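Local coordinates for pesticidal crystal protein Cry2Aa (PDB 1I5P) that kills dipteran and lepidopteran larvae by binding to their midgut epithelial cells and promoting colloid-osmotic lysis, at residues N182-F187 with R217-Y222; F187-I192 with S260-Q265; G281-Q286 with R461-S466. One frame throughout, in Å; residues are numbered along the deposited sequence.

Contact 1: residues N182-F187 with R217-Y222; sequences NMHLSF and RDYSNY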
loop_
_atom_site.group_PDB
_atom_site.type_symbol
_atom_site.label_atom_id
_atom_site.label_comp_id
_atom_site.label_asym_id
_atom_site.label_seq_id
_atom_site.Cartn_x
_atom_site.Cartn_y
_atom_site.Cartn_z
ATOM N N ASN A 182 -10.144 -8.409 -12.077
ATOM C CA ASN A 182 -10.643 -7.037 -12.004
ATOM C C ASN A 182 -11.838 -6.888 -12.934
ATOM O O ASN A 182 -12.856 -6.301 -12.574
ATOM C CB ASN A 182 -9.575 -6.031 -12.449
ATOM C CG ASN A 182 -8.633 -5.635 -11.336
ATOM O OD1 ASN A 182 -8.919 -5.847 -10.162
ATOM N ND2 ASN A 182 -7.510 -5.023 -11.701
ATOM N N MET A 183 -11.698 -7.426 -14.138
ATOM C CA MET A 183 -12.751 -7.340 -15.135
ATOM C C MET A 183 -14.024 -8.072 -14.727
ATOM O O MET A 183 -15.121 -7.534 -14.857
ATOM C CB MET A 183 -12.238 -7.875 -16.475
ATOM C CG MET A 183 -11.089 -7.054 -17.055
ATOM S SD MET A 183 -10.284 -7.870 -18.449
ATOM C CE MET A 183 -8.554 -7.573 -18.103
ATOM N N HIS A 184 -13.880 -9.294 -14.227
ATOM C CA HIS A 184 -15.041 -10.077 -13.814
ATOM C C HIS A 184 -15.770 -9.462 -12.617
ATOM O O HIS A 184 -17.000 -9.338 -12.626
ATOM C CB HIS A 184 -14.624 -11.512 -13.469
ATOM C CG HIS A 184 -15.781 -12.450 -13.294
ATOM N ND1 HIS A 184 -15.658 -13.676 -12.674
ATOM C CD2 HIS A 184 -17.082 -12.341 -13.656
ATOM C CE1 HIS A 184 -16.833 -14.278 -12.659
ATOM N NE2 HIS A 184 -17.715 -13.492 -13.247
ATOM N N LEU A 185 -15.017 -9.082 -11.586
ATOM C CA LEU A 185 -15.618 -8.501 -10.391
ATOM C C LEU A 185 -16.246 -7.145 -10.682
ATOM O O LEU A 185 -17.285 -6.804 -10.108
ATOM C CB LEU A 185 -14.576 -8.383 -9.275
ATOM C CG LEU A 185 -14.129 -9.718 -8.663
ATOM C CD1 LEU A 185 -13.055 -9.479 -7.607
ATOM C CD2 LEU A 185 -15.330 -10.427 -8.047
ATOM N N SER A 186 -15.619 -6.384 -11.578
ATOM C CA SER A 186 -16.133 -5.072 -11.961
ATOM C C SER A 186 -17.460 -5.279 -12.686
ATOM O O SER A 186 -18.412 -4.511 -12.506
ATOM C CB SER A 186 -15.146 -4.360 -12.888
ATOM O OG SER A 186 -13.943 -4.032 -12.204
ATOM N N PHE A 187 -17.492 -6.323 -13.514
ATOM C CA PHE A 187 -18.667 -6.708 -14.291
ATOM C C PHE A 187 -19.823 -7.023 -13.346
ATOM O O PHE A 187 -20.935 -6.523 -13.511
ATOM C CB PHE A 187 -18.330 -7.943 -15.146
ATOM C CG PHE A 187 -19.535 -8.734 -15.589
ATOM C CD1 PHE A 187 -20.372 -8.254 -16.593
ATOM C CD2 PHE A 187 -19.838 -9.957 -14.991
ATOM C CE1 PHE A 187 -21.494 -8.977 -17.000
ATOM C CE2 PHE A 187 -20.961 -10.689 -15.394
ATOM C CZ PHE A 187 -21.790 -10.194 -16.402
ATOM N N ARG A 217 -14.066 -13.649 -2.763
ATOM C CA ARG A 217 -13.441 -14.600 -1.863
ATOM C C ARG A 217 -12.504 -15.542 -2.622
ATOM O O ARG A 217 -11.320 -15.644 -2.299
ATOM C CB ARG A 217 -14.521 -15.398 -1.128
ATOM C CG ARG A 217 -14.027 -16.668 -0.453
ATOM C CD ARG A 217 -14.708 -17.875 -1.073
ATOM N NE ARG A 217 -15.985 -18.172 -0.439
ATOM C CZ ARG A 217 -17.009 -18.762 -1.046
ATOM N NH1 ARG A 217 -16.923 -19.116 -2.320
ATOM N NH2 ARG A 217 -18.117 -19.015 -0.367
ATOM N N ASP A 218 -13.032 -16.217 -3.636
ATOM C CA ASP A 218 -12.236 -17.158 -4.422
ATOM C C ASP A 218 -11.000 -16.526 -5.053
ATOM O O ASP A 218 -9.888 -17.052 -4.932
ATOM C CB ASP A 218 -13.089 -17.784 -5.527
ATOM C CG ASP A 218 -14.247 -18.597 -4.982
ATOM O OD1 ASP A 218 -14.281 -18.838 -3.761
ATOM O OD2 ASP A 218 -15.121 -18.999 -5.777
ATOM N N TYR A 219 -11.199 -15.404 -5.733
ATOM C CA TYR A 219 -10.099 -14.719 -6.386
ATOM C C TYR A 219 -9.106 -14.131 -5.390
ATOM O O TYR A 219 -7.897 -14.169 -5.620
ATOM C CB TYR A 219 -10.646 -13.625 -7.301
ATOM C CG TYR A 219 -11.570 -14.135 -8.391
ATOM C CD1 TYR A 219 -12.397 -13.255 -9.084
ATOM C CD2 TYR A 219 -11.619 -15.490 -8.730
ATOM C CE1 TYR A 219 -13.247 -13.704 -10.084
ATOM C CE2 TYR A 219 -12.471 -15.953 -9.739
ATOM C CZ TYR A 219 -13.284 -15.053 -10.407
ATOM O OH TYR A 219 -14.153 -15.484 -11.384
ATOM N N SER A 220 -9.610 -13.586 -4.287
ATOM C CA SER A 220 -8.734 -13.000 -3.273
ATOM C C SER A 220 -7.855 -14.075 -2.659
ATOM O O SER A 220 -6.632 -13.933 -2.612
ATOM C CB SER A 220 -9.550 -12.325 -2.166
ATOM O OG SER A 220 -10.208 -11.153 -2.627
ATOM N N ASN A 221 -8.478 -15.152 -2.193
ATOM C CA ASN A 221 -7.721 -16.238 -1.579
ATOM C C ASN A 221 -6.704 -16.837 -2.549
ATOM O O ASN A 221 -5.572 -17.123 -2.162
ATOM C CB ASN A 221 -8.666 -17.329 -1.060
ATOM C CG ASN A 221 -9.463 -16.887 0.164
ATOM O OD1 ASN A 221 -9.101 -15.926 0.847
ATOM N ND2 ASN A 221 -10.545 -17.604 0.456
ATOM N N TYR A 222 -7.101 -17.014 -3.807
ATOM C CA TYR A 222 -6.187 -17.572 -4.799
ATOM C C TYR A 222 -4.937 -16.707 -4.947
ATOM O O TYR A 222 -3.820 -17.222 -5.010
ATOM C CB TYR A 222 -6.871 -17.701 -6.164
ATOM C CG TYR A 222 -5.910 -18.111 -7.260
ATOM C CD1 TYR A 222 -5.443 -19.424 -7.360
ATOM C CD2 TYR A 222 -5.422 -17.172 -8.165
ATOM C CE1 TYR A 222 -4.510 -19.790 -8.338
ATOM C CE2 TYR A 222 -4.490 -17.522 -9.140
ATOM C CZ TYR A 222 -4.038 -18.825 -9.224
ATOM O OH TYR A 222 -3.110 -19.144 -10.196
#
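The phenol oxygen of Tyr219 meets the imidazole of His184 at 2.7 Å from OH to ND1, the one hydrogen bond that joins helix 170-193 to helix 202-232 through these two segments. Either atom could donate. At 142° the bond is clearly bent, yet it lies near the plane of both rings, so each aromatic uses its edge and neither covers the face of the other. Their planes are turned 47° apart, and the ring centroids are 5.8 Å from one another.

The first torsion of His184 sets up the meeting. His184 sends CG anti to its own backbone N (chi1 -169°), which carries the imidazole toward helix 202-232, where the tyrosine arrives at about a right angle. Nearer the Tyr219 backbone, Leu185 runs alongside Tyr219 in the opposite direction, and its branch point CG packs 4.0 Å from CD1 at the edge of the phenol ring. A single tyrosine therefore bridges two helices whose nearest CA atoms in these segments, those of Leu185 and Tyr219, are 9.2 Å apart, with carbon packing along its flank and a polar bond at its end. The buried hydroxyl of Tyr219 thus has a partner of its own in the imidazole of His184.

The contact belongs to the helical bundle of the N-terminal domain. Phe157 of helix 145-160 stacks on His184, Phe177 of helix 170-193 meets Tyr219 edge to face, and Trp259 of helix 238-259 packs against both Leu185 and Tyr219.

Contact 2: residues F187-I192 with S260-Q265; sequences FIRDVI and SLFKYQ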
loop_
_atom_site.group_PDB
_atom_site.type_symbol
_atom_site.label_atom_id
_atom_site.label_comp_id
_atom_site.label_asym_id
_atom_site.label_seq_id
_atom_site.Cartn_x
_atom_site.Cartn_y
_atom_site.Cartn_z
ATOM N N PHE A 187 -17.492 -6.323 -13.514
ATOM C CA PHE A 187 -18.667 -6.708 -14.291
ATOM C C PHE A 187 -19.823 -7.023 -13.346
ATOM O O PHE A 187 -20.935 -6.523 -13.511
ATOM C CB PHE A 187 -18.330 -7.943 -15.146
ATOM C CG PHE A 187 -19.535 -8.734 -15.589
ATOM C CD1 PHE A 187 -20.372 -8.254 -16.593
ATOM C CD2 PHE A 187 -19.838 -9.957 -14.991
ATOM C CE1 PHE A 187 -21.494 -8.977 -17.000
ATOM C CE2 PHE A 187 -20.961 -10.689 -15.394
ATOM C CZ PHE A 187 -21.790 -10.194 -16.402
ATOM N N ILE A 188 -19.547 -7.859 -12.353
ATOM C CA ILE A 188 -20.550 -8.241 -11.371
ATOM C C ILE A 188 -21.087 -7.015 -10.629
ATOM O O ILE A 188 -22.294 -6.860 -10.464
ATOM C CB ILE A 188 -19.957 -9.254 -10.368
ATOM C CG1 ILE A 188 -19.645 -10.562 -11.105
ATOM C CG2 ILE A 188 -20.925 -9.484 -9.203
ATOM C CD1 ILE A 188 -18.798 -11.554 -10.309
ATOM N N ARG A 189 -20.184 -6.140 -10.202
ATOM C CA ARG A 189 -20.582 -4.930 -9.498
ATOM C C ARG A 189 -21.452 -4.061 -10.407
ATOM O O ARG A 189 -22.407 -3.441 -9.948
ATOM C CB ARG A 189 -19.346 -4.137 -9.056
ATOM C CG ARG A 189 -19.646 -2.966 -8.121
ATOM C CD ARG A 189 -18.385 -2.165 -7.847
ATOM N NE ARG A 189 -18.544 -1.176 -6.781
ATOM C CZ ARG A 189 -18.607 0.137 -6.977
ATOM N NH1 ARG A 189 -18.533 0.633 -8.205
ATOM N NH2 ARG A 189 -18.712 0.959 -5.943
ATOM N N ASP A 190 -21.118 -4.018 -11.694
ATOM C CA ASP A 190 -21.887 -3.219 -12.646
ATOM C C ASP A 190 -23.330 -3.708 -12.720
ATOM O O ASP A 190 -24.263 -2.905 -12.704
ATOM C CB ASP A 190 -21.256 -3.281 -14.042
ATOM C CG ASP A 190 -20.050 -2.360 -14.187
ATOM O OD1 ASP A 190 -19.761 -1.588 -13.249
ATOM O OD2 ASP A 190 -19.395 -2.403 -15.251
ATOM N N VAL A 191 -23.515 -5.022 -12.801
ATOM C CA VAL A 191 -24.858 -5.588 -12.874
ATOM C C VAL A 191 -25.673 -5.151 -11.662
ATOM O O VAL A 191 -26.837 -4.767 -11.786
ATOM C CB VAL A 191 -24.815 -7.133 -12.909
ATOM C CG1 VAL A 191 -26.229 -7.699 -12.789
ATOM C CG2 VAL A 191 -24.158 -7.605 -14.197
ATOM N N ILE A 192 -25.042 -5.203 -10.494
ATOM C CA ILE A 192 -25.690 -4.827 -9.243
ATOM C C ILE A 192 -26.106 -3.355 -9.187
ATOM O O ILE A 192 -27.276 -3.038 -8.944
ATOM C CB ILE A 192 -24.761 -5.104 -8.037
ATOM C CG1 ILE A 192 -24.474 -6.609 -7.940
ATOM C CG2 ILE A 192 -25.394 -4.575 -6.754
ATOM C CD1 ILE A 192 -23.425 -6.977 -6.913
ATOM N N SER A 260 -12.619 -6.323 -2.093
ATOM C CA SER A 260 -13.455 -6.472 -0.913
ATOM C C SER A 260 -14.082 -5.145 -0.495
ATOM O O SER A 260 -14.762 -5.072 0.529
ATOM C CB SER A 260 -12.649 -7.080 0.246
ATOM O OG SER A 260 -11.536 -6.276 0.584
ATOM N N LEU A 261 -13.841 -4.098 -1.284
ATOM C CA LEU A 261 -14.425 -2.784 -1.009
ATOM C C LEU A 261 -15.413 -2.419 -2.115
ATOM O O LEU A 261 -16.078 -1.392 -2.044
ATOM C CB LEU A 261 -13.335 -1.704 -0.892
ATOM C CG LEU A 261 -12.435 -1.826 0.345
ATOM C CD1 LEU A 261 -11.395 -0.723 0.331
ATOM C CD2 LEU A 261 -13.280 -1.766 1.624
ATOM N N PHE A 262 -15.505 -3.264 -3.140
ATOM C CA PHE A 262 -16.441 -3.021 -4.241
ATOM C C PHE A 262 -17.864 -2.978 -3.683
ATOM O O PHE A 262 -18.758 -2.362 -4.263
ATOM C CB PHE A 262 -16.354 -4.136 -5.290
ATOM C CG PHE A 262 -15.330 -3.898 -6.378
ATOM C CD1 PHE A 262 -15.251 -4.769 -7.460
ATOM C CD2 PHE A 262 -14.473 -2.804 -6.341
ATOM C CE1 PHE A 262 -14.339 -4.556 -8.491
ATOM C CE2 PHE A 262 -13.557 -2.579 -7.368
ATOM C CZ PHE A 262 -13.488 -3.454 -8.446
ATOM N N LYS A 263 -18.064 -3.646 -2.551
ATOM C CA LYS A 263 -19.369 -3.698 -1.896
ATOM C C LYS A 263 -19.774 -2.319 -1.368
ATOM O O LYS A 263 -20.909 -2.123 -0.936
ATOM C CB LYS A 263 -19.335 -4.700 -0.734
ATOM C CG LYS A 263 -18.571 -4.175 0.484
ATOM C CD LYS A 263 -17.944 -5.265 1.365
ATOM C CE LYS A 263 -18.910 -5.895 2.348
ATOM N NZ LYS A 263 -18.148 -6.591 3.431
ATOM N N TYR A 264 -18.841 -1.371 -1.389
ATOM C CA TYR A 264 -19.123 -0.015 -0.917
ATOM C C TYR A 264 -19.146 1.011 -2.044
ATOM O O TYR A 264 -18.542 0.812 -3.099
ATOM C CB TYR A 264 -18.079 0.425 0.121
ATOM C CG TYR A 264 -18.129 -0.334 1.426
ATOM C CD1 TYR A 264 -17.142 -1.263 1.752
ATOM C CD2 TYR A 264 -19.187 -0.150 2.321
ATOM C CE1 TYR A 264 -17.208 -2.000 2.940
ATOM C CE2 TYR A 264 -19.264 -0.884 3.505
ATOM C CZ TYR A 264 -18.275 -1.806 3.806
ATOM O OH TYR A 264 -18.379 -2.562 4.948
ATOM N N GLN A 265 -19.853 2.111 -1.812
ATOM C CA GLN A 265 -19.935 3.201 -2.772
ATOM C C GLN A 265 -19.604 4.483 -2.040
ATOM O O GLN A 265 -19.946 4.643 -0.868
ATOM C CB GLN A 265 -21.339 3.334 -3.364
ATOM C CG GLN A 265 -21.744 2.199 -4.291
ATOM C CD GLN A 265 -23.155 2.384 -4.817
ATOM O OE1 GLN A 265 -23.368 2.988 -5.871
ATOM N NE2 GLN A 265 -24.129 1.873 -4.075
#
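Arg189 reaches from helix 170-193 to the loop that follows helix 238-259, where residues Leu261 to Tyr264 form a type I beta turn closed by Tyr264 N to Leu261 O. The side chain illustrates how a buried guanidinium can tie a helix of the bundle to a loop of no regular secondary structure.

From CB, which already points at the loop, the chain takes CG anti to the backbone N (chi1 -171°) and stays extended as far as NE. Arg189 CG comes to 4.0 Å from Phe262 O, in van der Waals contact at most. Arg189 CD then lies 3.8 Å from Phe262 CG, in an off-centre CH-pi contact; the two side chains cross at about a right angle. NE follows with a nearly straight hydrogen bond of 2.8 Å to Phe262 O (171°), in the carbonyl plane and on a lone pair. Beyond CZ, NH2 donates to Tyr264 O at 2.9 Å, a more bent bond whose donor is tilted 24° from that carbonyl plane. Both oxygens sit at the edge of the guanidinium, near its plane, so that two backbone carbonyls two residues apart restrain its rotation.

The third nitrogen, NH1, is bonded to Gly70 O, which brings a further part of the chain to the same charged group. Around the turn, Lys263 forms salt bridges with Asp578 and Asp589, linking the loop to the C-terminal domain. Gln265, whose OE1 is bonded to Lys71 NZ, also lies beside the arginine, its CG 3.7 Å from Arg189 NH2.

Contact 3: residues G281-Q286 with R461-S466; sequences GPQQTQ and RAYLVS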
loop_
_atom_site.group_PDB
_atom_site.type_symbol
_atom_site.label_atom_id
_atom_site.label_comp_id
_atom_site.label_asym_id
_atom_site.label_seq_id
_atom_site.Cartn_x
_atom_site.Cartn_y
_atom_site.Cartn_z
ATOM N N GLY A 281 23.438 -2.474 -4.756
ATOM C CA GLY A 281 24.853 -2.234 -4.561
ATOM C C GLY A 281 25.512 -3.416 -3.888
ATOM O O GLY A 281 24.828 -4.303 -3.385
ATOM N N PRO A 282 26.850 -3.449 -3.848
ATOM C CA PRO A 282 27.585 -4.552 -3.228
ATOM C C PRO A 282 27.685 -4.568 -1.696
ATOM O O PRO A 282 28.100 -5.574 -1.124
ATOM C CB PRO A 282 28.955 -4.436 -3.880
ATOM C CG PRO A 282 29.128 -2.950 -3.935
ATOM C CD PRO A 282 27.785 -2.503 -4.491
ATOM N N GLN A 283 27.324 -3.472 -1.028
ATOM C CA GLN A 283 27.416 -3.415 0.438
ATOM C C GLN A 283 26.318 -4.153 1.205
ATOM O O GLN A 283 26.596 -4.859 2.178
ATOM C CB GLN A 283 27.462 -1.958 0.911
ATOM C CG GLN A 283 28.773 -1.261 0.621
ATOM C CD GLN A 283 28.874 0.097 1.278
ATOM O OE1 GLN A 283 28.510 0.267 2.440
ATOM N NE2 GLN A 283 29.383 1.075 0.535
ATOM N N GLN A 284 25.073 -3.987 0.779
ATOM C CA GLN A 284 23.953 -4.643 1.446
ATOM C C GLN A 284 23.939 -6.111 1.031
ATOM O O GLN A 284 23.269 -6.489 0.076
ATOM C CB GLN A 284 22.652 -3.943 1.053
ATOM C CG GLN A 284 22.697 -2.437 1.290
ATOM C CD GLN A 284 23.273 -1.654 0.116
ATOM O OE1 GLN A 284 24.030 -2.184 -0.697
ATOM N NE2 GLN A 284 22.919 -0.376 0.033
ATOM N N THR A 285 24.669 -6.932 1.779
ATOM C CA THR A 285 24.828 -8.348 1.464
ATOM C C THR A 285 23.987 -9.391 2.189
ATOM O O THR A 285 23.803 -10.494 1.679
ATOM C CB THR A 285 26.296 -8.759 1.664
ATOM O OG1 THR A 285 26.735 -8.307 2.953
ATOM C CG2 THR A 285 27.177 -8.143 0.595
ATOM N N GLN A 286 23.486 -9.070 3.371
ATOM C CA GLN A 286 22.716 -10.056 4.109
ATOM C C GLN A 286 21.536 -10.616 3.323
ATOM O O GLN A 286 20.825 -9.890 2.632
ATOM C CB GLN A 286 22.247 -9.468 5.437
ATOM C CG GLN A 286 21.526 -10.458 6.326
ATOM C CD GLN A 286 21.391 -9.960 7.752
ATOM O OE1 GLN A 286 21.509 -8.766 8.018
ATOM N NE2 GLN A 286 21.131 -10.874 8.673
ATOM N N ARG A 461 27.431 0.116 10.067
ATOM C CA ARG A 461 26.814 0.771 8.926
ATOM C C ARG A 461 25.302 0.846 9.077
ATOM O O ARG A 461 24.688 0.020 9.748
ATOM C CB ARG A 461 27.149 0.009 7.642
ATOM C CG ARG A 461 28.618 0.056 7.233
ATOM C CD ARG A 461 28.976 1.400 6.638
ATOM N NE ARG A 461 30.322 1.417 6.070
ATOM C CZ ARG A 461 31.441 1.513 6.778
ATOM N NH1 ARG A 461 31.393 1.604 8.100
ATOM N NH2 ARG A 461 32.611 1.526 6.158
ATOM N N ALA A 462 24.711 1.855 8.446
ATOM C CA ALA A 462 23.270 2.042 8.467
ATOM C C ALA A 462 22.798 2.150 7.023
ATOM O O ALA A 462 23.257 3.015 6.284
ATOM C CB ALA A 462 22.908 3.309 9.232
ATOM N N TYR A 463 21.901 1.255 6.624
ATOM C CA TYR A 463 21.348 1.263 5.276
ATOM C C TYR A 463 19.857 1.539 5.416
ATOM O O TYR A 463 19.103 0.707 5.913
ATOM C CB TYR A 463 21.606 -0.083 4.596
ATOM C CG TYR A 463 23.085 -0.390 4.471
ATOM C CD1 TYR A 463 23.698 -1.339 5.294
ATOM C CD2 TYR A 463 23.876 0.296 3.552
ATOM C CE1 TYR A 463 25.073 -1.595 5.198
ATOM C CE2 TYR A 463 25.245 0.053 3.448
ATOM C CZ TYR A 463 25.838 -0.892 4.269
ATOM O OH TYR A 463 27.193 -1.118 4.146
ATOM N N LEU A 464 19.445 2.722 4.974
ATOM C CA LEU A 464 18.065 3.164 5.099
ATOM C C LEU A 464 17.060 2.562 4.134
ATOM O O LEU A 464 17.397 2.137 3.024
ATOM C CB LEU A 464 18.007 4.690 5.011
ATOM C CG LEU A 464 19.016 5.396 5.920
ATOM C CD1 LEU A 464 18.802 6.896 5.858
ATOM C CD2 LEU A 464 18.867 4.890 7.350
ATOM N N VAL A 465 15.814 2.546 4.592
ATOM C CA VAL A 465 14.685 2.017 3.850
ATOM C C VAL A 465 13.614 3.102 3.794
ATOM O O VAL A 465 13.232 3.657 4.828
ATOM C CB VAL A 465 14.102 0.776 4.573
ATOM C CG1 VAL A 465 12.783 0.346 3.930
ATOM C CG2 VAL A 465 15.124 -0.361 4.556
ATOM N N SER A 466 13.139 3.424 2.595
ATOM C CA SER A 466 12.087 4.425 2.474
ATOM C C SER A 466 10.737 3.705 2.395
ATOM O O SER A 466 10.600 2.687 1.712
ATOM C CB SER A 466 12.314 5.324 1.246
ATOM O OG SER A 466 12.470 4.579 0.055
#
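The Tyr463 ring carries Gln284 over one face and has the Gln283 amide oxygen at its edge, near the ring plane. Tyr463 belongs to strand 462-469, the middle strand of a three-stranded antiparallel sheet in the beta-prism domain, and Gln284 is the centre of an inverse gamma turn in the loop facing it.

Over the face, Gln284 CG makes a CH-pi contact 4.0 Å from the ring centroid. The chain bends there (chi2 87°), bringing NE2 within 3.7 Å of Tyr463 CD2, with the amide turned 45° from the ring; OE1 is bonded to Ser380 OG. The two neighbouring glutamines thus divide the tyrosine between them, one taking its apolar surface and the other its hydroxyl.

Gln283 extends beyond CG and crosses the tyrosine at about a right angle, its amide plane 77° from that of the ring. Its CB also packs against the hydroxyl, at 3.4 Å from Tyr463 OH. The bond itself is donated by the phenol: Tyr463 OH lies 2.6 Å from Gln283 OE1, in the carbonyl plane and on a lone pair.

In the fold
The first segments of contacts 1 and 2 follow one another on helix 170-193 and share Phe187, while along the chain the two contacts cross; their centres are 11 Å apart. They touch through Phe262, whose CE1 packs 3.8 Å from Ser186 OG, so the loop held by contact 2 also rests against the helix turn used by contact 1. One helix is thereby fixed to a second helix and to the exit from helix 238-259. Contact 3 stands apart in the middle domain, across the centre of the chain; its centre is 38 Å from that of contact 1 and 43 Å from that of contact 2. In all three, a polar side-chain bond is paired with packing against an aromatic ring.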